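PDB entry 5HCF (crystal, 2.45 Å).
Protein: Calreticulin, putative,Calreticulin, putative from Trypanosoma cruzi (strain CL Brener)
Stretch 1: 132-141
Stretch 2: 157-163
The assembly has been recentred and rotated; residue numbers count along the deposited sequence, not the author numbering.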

ATOM      1  N   GLU A 132       4.022  -4.320  13.065  1.00 35.93           N
ATOM      2  CA  GLU A 132       4.855  -3.502  12.191  1.00 37.03           C
ATOM      3  C   GLU A 132       6.052  -4.284  11.644  1.00 34.28           C
ATOM      4  O   GLU A 132       6.733  -5.002  12.374  1.00 33.05           O
ATOM      5  CB  GLU A 132       5.334  -2.248  12.929  1.00 41.16           C
ATOM      6  CG  GLU A 132       4.212  -1.288  13.306  1.00 44.46           C
ATOM      7  CD  GLU A 132       4.726  -0.001  13.921  1.00 48.96           C
ATOM      8  OE1 GLU A 132       4.164   1.072  13.610  1.00 50.16           O
ATOM      9  OE2 GLU A 132       5.688  -0.062  14.717  1.00 52.11           O
ATOM     10  N   TRP A 133       6.290  -4.129  10.347  1.00 29.82           N
ATOM     11  CA  TRP A 133       7.434  -4.721   9.666  1.00 32.61           C
ATOM     12  C   TRP A 133       8.750  -4.328  10.344  1.00 34.29           C
ATOM     13  O   TRP A 133       9.010  -3.145  10.572  1.00 32.94           O
ATOM     14  CB  TRP A 133       7.428  -4.277   8.202  1.00 30.44           C
ATOM     15  CG  TRP A 133       8.395  -4.971   7.295  1.00 28.93           C
ATOM     16  CD1 TRP A 133       8.921  -6.221   7.447  1.00 30.05           C
ATOM     17  CD2 TRP A 133       8.931  -4.457   6.068  1.00 27.03           C
ATOM     18  NE1 TRP A 133       9.757  -6.513   6.395  1.00 28.04           N
ATOM     19  CE2 TRP A 133       9.778  -5.448   5.534  1.00 26.83           C
ATOM     20  CE3 TRP A 133       8.776  -3.252   5.372  1.00 26.56           C
ATOM     21  CZ2 TRP A 133      10.468  -5.273   4.336  1.00 26.66           C
ATOM     22  CZ3 TRP A 133       9.462  -3.079   4.184  1.00 27.03           C
ATOM     23  CH2 TRP A 133      10.298  -4.084   3.678  1.00 28.19           C
ATOM     24  N   SER A 134       9.574  -5.319  10.671  1.00 34.83           N
ATOM     25  CA  SER A 134      10.824  -5.064  11.378  1.00 34.15           C
ATOM     26  C   SER A 134      11.848  -4.303  10.528  1.00 33.28           C
ATOM     27  O   SER A 134      12.702  -3.613  11.071  1.00 32.57           O
ATOM     28  CB  SER A 134      11.446  -6.373  11.868  1.00 34.37           C
ATOM     29  OG  SER A 134      11.867  -7.180  10.783  1.00 35.28           O
ATOM     30  N   LYS A 135      11.773  -4.435   9.207  1.00 35.07           N
ATOM     31  CA  LYS A 135      12.730  -3.768   8.327  1.00 38.21           C
ATOM     32  C   LYS A 135      12.269  -2.362   7.971  1.00 40.20           C
ATOM     33  O   LYS A 135      11.078  -2.129   7.754  1.00 41.47           O
ATOM     34  CB  LYS A 135      12.954  -4.587   7.052  1.00 40.50           C
ATOM     35  CG  LYS A 135      13.546  -5.961   7.312  1.00 45.61           C
ATOM     36  CD  LYS A 135      14.187  -6.553   6.071  1.00 50.10           C
ATOM     37  CE  LYS A 135      15.060  -7.743   6.443  1.00 56.11           C
ATOM     38  NZ  LYS A 135      15.516  -8.512   5.255  1.00 59.10           N
ATOM     39  N   ARG A 136      13.213  -1.427   7.894  1.00 39.94           N
ATOM     40  CA  ARG A 136      12.853  -0.043   7.619  1.00 38.39           C
ATOM     41  C   ARG A 136      13.483   0.406   6.298  1.00 35.84           C
ATOM     42  O   ARG A 136      14.662   0.762   6.255  1.00 36.84           O
ATOM     43  CB  ARG A 136      13.299   0.869   8.766  1.00 41.18           C
ATOM     44  CG  ARG A 136      12.820   0.394  10.133  1.00 46.08           C
ATOM     45  CD  ARG A 136      13.014   1.420  11.243  1.00 49.70           C
ATOM     46  NE  ARG A 136      11.883   2.337  11.364  1.00 50.97           N
ATOM     47  CZ  ARG A 136      11.715   3.456  10.667  1.00 50.95           C
ATOM     48  NH1 ARG A 136      12.605   3.823   9.754  1.00 51.86           N
ATOM     49  NH2 ARG A 136      10.639   4.203  10.877  1.00 49.57           N
ATOM     50  N   ILE A 137      12.701   0.350   5.221  1.00 32.23           N
ATOM     51  CA  ILE A 137      13.136   0.852   3.920  1.00 30.19           C
ATOM     52  C   ILE A 137      12.556   2.234   3.636  1.00 30.57           C
ATOM     53  O   ILE A 137      11.338   2.421   3.640  1.00 31.04           O
ATOM     54  CB  ILE A 137      12.738  -0.097   2.777  1.00 29.38           C
ATOM     55  CG1 ILE A 137      13.749  -1.239   2.650  1.00 31.92           C
ATOM     56  CG2 ILE A 137      12.666   0.662   1.462  1.00 26.69           C
ATOM     57  CD1 ILE A 137      13.720  -2.212   3.795  1.00 33.53           C
ATOM     58  N   ARG A 138      13.432   3.205   3.397  1.00 32.67           N
ATOM     59  CA  ARG A 138      12.996   4.549   3.026  1.00 34.21           C
ATOM     60  C   ARG A 138      12.583   4.591   1.556  1.00 36.36           C
ATOM     61  O   ARG A 138      13.211   3.958   0.705  1.00 40.10           O
ATOM     62  CB  ARG A 138      14.101   5.573   3.295  1.00 31.05           C
ATOM     63  CG  ARG A 138      14.417   5.783   4.762  1.00 31.22           C
ATOM     64  CD  ARG A 138      15.459   6.880   4.929  1.00 36.55           C
ATOM     65  NE  ARG A 138      15.504   7.403   6.291  1.00 40.95           N
ATOM     66  CZ  ARG A 138      15.087   8.618   6.638  1.00 43.96           C
ATOM     67  NH1 ARG A 138      14.602   9.445   5.719  1.00 43.43           N
ATOM     68  NH2 ARG A 138      15.162   9.009   7.905  1.00 46.57           N
ATOM     69  N   PHE A 139      11.521   5.331   1.260  1.00 34.81           N
ATOM     70  CA  PHE A 139      11.076   5.478  -0.121  1.00 31.40           C
ATOM     71  C   PHE A 139      11.671   6.748  -0.702  1.00 29.28           C
ATOM     72  O   PHE A 139      12.013   7.664   0.044  1.00 29.18           O
ATOM     73  CB  PHE A 139       9.545   5.482  -0.214  1.00 29.20           C
ATOM     74  CG  PHE A 139       8.901   6.726   0.332  1.00 30.82           C
ATOM     75  CD1 PHE A 139       8.573   6.822   1.679  1.00 31.14           C
ATOM     76  CD2 PHE A 139       8.611   7.797  -0.503  1.00 30.58           C
ATOM     77  CE1 PHE A 139       7.975   7.963   2.182  1.00 31.67           C
ATOM     78  CE2 PHE A 139       8.017   8.937  -0.011  1.00 31.51           C
ATOM     79  CZ  PHE A 139       7.694   9.022   1.335  1.00 33.48           C
ATOM     80  N   PRO A 140      11.799   6.804  -2.038  1.00 29.20           N
ATOM     81  CA  PRO A 140      12.474   7.924  -2.703  1.00 30.45           C
ATOM     82  C   PRO A 140      11.747   9.242  -2.472  1.00 34.13           C
ATOM     83  O   PRO A 140      10.529   9.320  -2.620  1.00 34.86           O
ATOM     84  CB  PRO A 140      12.456   7.533  -4.186  1.00 29.99           C
ATOM     85  CG  PRO A 140      12.070   6.086  -4.229  1.00 31.00           C
ATOM     86  CD  PRO A 140      11.302   5.797  -2.988  1.00 29.81           C
ATOM     87  N   GLU A 141      12.503  10.267  -2.100  1.00 36.44           N
ATOM     88  CA  GLU A 141      11.918  11.555  -1.768  1.00 37.25           C
ATOM     89  C   GLU A 141      12.057  12.504  -2.940  1.00 40.46           C
ATOM     90  O   GLU A 141      12.920  13.378  -2.950  1.00 44.77           O
ATOM     91  CB  GLU A 141      12.576  12.131  -0.512  1.00 34.96           C
ATOM     92  CG  GLU A 141      12.192  11.379   0.746  1.00 33.30           C
ATOM     93  CD  GLU A 141      12.832  11.940   1.992  1.00 35.40           C
ATOM     94  OE1 GLU A 141      12.482  11.459   3.098  1.00 32.91           O
ATOM     95  OE2 GLU A 141      13.677  12.860   1.870  1.00 38.30           O
TER
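Stretch 2 (157-163) SYEFFLD

Two segments of one chain can pack together through side chains alone, and calreticulin from Trypanosoma cruzi offers a compact example. Residues 157-162 form a strand, while stretch 1 has no regular secondary structure. The two nevertheless run nearly the same way, their end-to-end directions only 17° apart. The backbones stay well separated: Phe-139 and Leu-162, the pair with the nearest CA atoms, are 8.2 Å apart at that level, so side chains must fill the gap.

The strand supplies them by alternation. Tyr-158, Phe-160 and Leu-162 point their CA-to-CB bonds toward stretch 1, whereas Glu-159 and Phe-161, between them, make no contact with it. Because the chains run in similar directions, the three meet successive parts of stretch 1 in order.

At the first step, Trp-133 reaches across with chi1 in the t well and donates a hydrogen bond from NE1 to OH of Tyr-158, 3.0 Å away. The hydroxyl lies at the edge of the indole, near its plane. The rings are almost perpendicular, at 87°, and CZ2 of Trp-133 comes within 3.9 Å of CE2 of Tyr-158.

Phe-160 takes the middle position, its ring lying against both Trp-133 and Ile-137, on the side where CH2 of Trp-133 and CD1 of Ile-137 meet at 3.9 Å. CH2 of Trp-133 lies 4.2 Å from CD2 of Phe-160, and CG2 of Ile-137 meets the edge of the phenylalanine ring at CE2, 4.3 Å away.

Leu-162 completes the series by pressing both methyls against Pro-140: its CD2 lies 3.8 Å from CG of Pro-140 and its CD1 3.9 Å from CD of Pro-140. That same CD1 is also 4.4 Å from CB of Phe-139, whose ring leads away. The fit is modest, burying 299 Å² over both sides, but orderly: alternate strand residues fill successive spaces along an irregular partner.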

ATOM      1  N   SER A 157       6.748 -16.950   2.837  1.00 37.35           N
ATOM      2  CA  SER A 157       7.761 -15.985   2.414  1.00 36.64           C
ATOM      3  C   SER A 157       7.077 -14.737   1.855  1.00 37.68           C
ATOM      4  O   SER A 157       5.857 -14.712   1.681  1.00 36.59           O
ATOM      5  CB  SER A 157       8.711 -16.581   1.369  1.00 37.39           C
ATOM      6  OG  SER A 157       8.018 -17.089   0.245  1.00 37.98           O
ATOM      7  N   TYR A 158       7.859 -13.690   1.614  1.00 38.20           N
ATOM      8  CA  TYR A 158       7.334 -12.462   1.029  1.00 36.82           C
ATOM      9  C   TYR A 158       8.401 -11.745   0.208  1.00 38.54           C
ATOM     10  O   TYR A 158       9.596 -12.027   0.327  1.00 39.13           O
ATOM     11  CB  TYR A 158       6.807 -11.526   2.112  1.00 35.80           C
ATOM     12  CG  TYR A 158       7.900 -10.792   2.852  1.00 36.83           C
ATOM     13  CD1 TYR A 158       8.627 -11.420   3.856  1.00 37.66           C
ATOM     14  CD2 TYR A 158       8.215  -9.475   2.540  1.00 34.48           C
ATOM     15  CE1 TYR A 158       9.631 -10.753   4.538  1.00 36.50           C
ATOM     16  CE2 TYR A 158       9.216  -8.804   3.212  1.00 33.51           C
ATOM     17  CZ  TYR A 158       9.920  -9.447   4.210  1.00 34.65           C
ATOM     18  OH  TYR A 158      10.921  -8.782   4.883  1.00 35.73           O
ATOM     19  N   GLU A 159       7.966 -10.818  -0.634  1.00 37.74           N
ATOM     20  CA  GLU A 159       8.900  -9.996  -1.375  1.00 37.41           C
ATOM     21  C   GLU A 159       8.295  -8.628  -1.658  1.00 36.72           C
ATOM     22  O   GLU A 159       7.150  -8.523  -2.101  1.00 34.78           O
ATOM     23  CB  GLU A 159       9.309 -10.693  -2.674  1.00 40.32           C
ATOM     24  CG  GLU A 159      10.493 -10.044  -3.384  1.00 42.37           C
ATOM     25  CD  GLU A 159      11.101 -10.946  -4.435  1.00 44.10           C
ATOM     26  OE1 GLU A 159      10.515 -12.017  -4.708  1.00 45.64           O
ATOM     27  OE2 GLU A 159      12.166 -10.591  -4.982  1.00 44.24           O
ATOM     28  N   PHE A 160       9.078  -7.582  -1.409  1.00 37.05           N
ATOM     29  CA  PHE A 160       8.622  -6.212  -1.617  1.00 35.63           C
ATOM     30  C   PHE A 160       9.355  -5.562  -2.787  1.00 38.97           C
ATOM     31  O   PHE A 160      10.585  -5.559  -2.840  1.00 41.62           O
ATOM     32  CB  PHE A 160       8.821  -5.383  -0.347  1.00 33.29           C
ATOM     33  CG  PHE A 160       8.739  -3.903  -0.577  1.00 33.85           C
ATOM     34  CD1 PHE A 160       7.567  -3.325  -1.036  1.00 34.29           C
ATOM     35  CD2 PHE A 160       9.839  -3.090  -0.353  1.00 33.02           C
ATOM     36  CE1 PHE A 160       7.490  -1.963  -1.258  1.00 33.76           C
ATOM     37  CE2 PHE A 160       9.767  -1.726  -0.572  1.00 31.73           C
ATOM     38  CZ  PHE A 160       8.592  -1.164  -1.028  1.00 32.74           C
ATOM     39  N   PHE A 161       8.591  -5.001  -3.718  1.00 38.85           N
ATOM     40  CA  PHE A 161       9.165  -4.360  -4.891  1.00 39.00           C
ATOM     41  C   PHE A 161       8.891  -2.868  -4.878  1.00 39.08           C
ATOM     42  O   PHE A 161       7.767  -2.436  -4.624  1.00 37.46           O
ATOM     43  CB  PHE A 161       8.599  -4.978  -6.172  1.00 40.09           C
ATOM     44  CG  PHE A 161       8.863  -6.447  -6.302  1.00 42.10           C
ATOM     45  CD1 PHE A 161       8.090  -7.368  -5.611  1.00 41.85           C
ATOM     46  CD2 PHE A 161       9.878  -6.911  -7.125  1.00 42.75           C
ATOM     47  CE1 PHE A 161       8.334  -8.720  -5.725  1.00 43.16           C
ATOM     48  CE2 PHE A 161      10.124  -8.263  -7.248  1.00 43.10           C
ATOM     49  CZ  PHE A 161       9.351  -9.168  -6.548  1.00 44.37           C
ATOM     50  N   LEU A 162       9.923  -2.083  -5.161  1.00 40.86           N
ATOM     51  CA  LEU A 162       9.754  -0.650  -5.341  1.00 40.78           C
ATOM     52  C   LEU A 162      10.138  -0.305  -6.774  1.00 40.78           C
ATOM     53  O   LEU A 162      11.242  -0.621  -7.216  1.00 41.08           O
ATOM     54  CB  LEU A 162      10.601   0.131  -4.335  1.00 41.85           C
ATOM     55  CG  LEU A 162      10.236   1.602  -4.131  1.00 43.26           C
ATOM     56  CD1 LEU A 162      10.419   1.972  -2.667  1.00 42.23           C
ATOM     57  CD2 LEU A 162      11.067   2.505  -5.021  1.00 46.56           C
ATOM     58  N   ASP A 163       9.213   0.318  -7.498  1.00 40.66           N
ATOM     59  CA  ASP A 163       9.408   0.640  -8.910  1.00 42.77           C
ATOM     60  C   ASP A 163       9.791  -0.586  -9.733  1.00 45.60           C
ATOM     61  O   ASP A 163      10.616  -0.501 -10.640  1.00 46.24           O
ATOM     62  CB  ASP A 163      10.475   1.720  -9.070  1.00 42.50           C
ATOM     63  CG  ASP A 163      10.093   3.014  -8.397  1.00 41.73           C
ATOM     64  OD1 ASP A 163       8.880   3.252  -8.214  1.00 42.65           O
ATOM     65  OD2 ASP A 163      11.002   3.792  -8.049  1.00 41.61           O
TER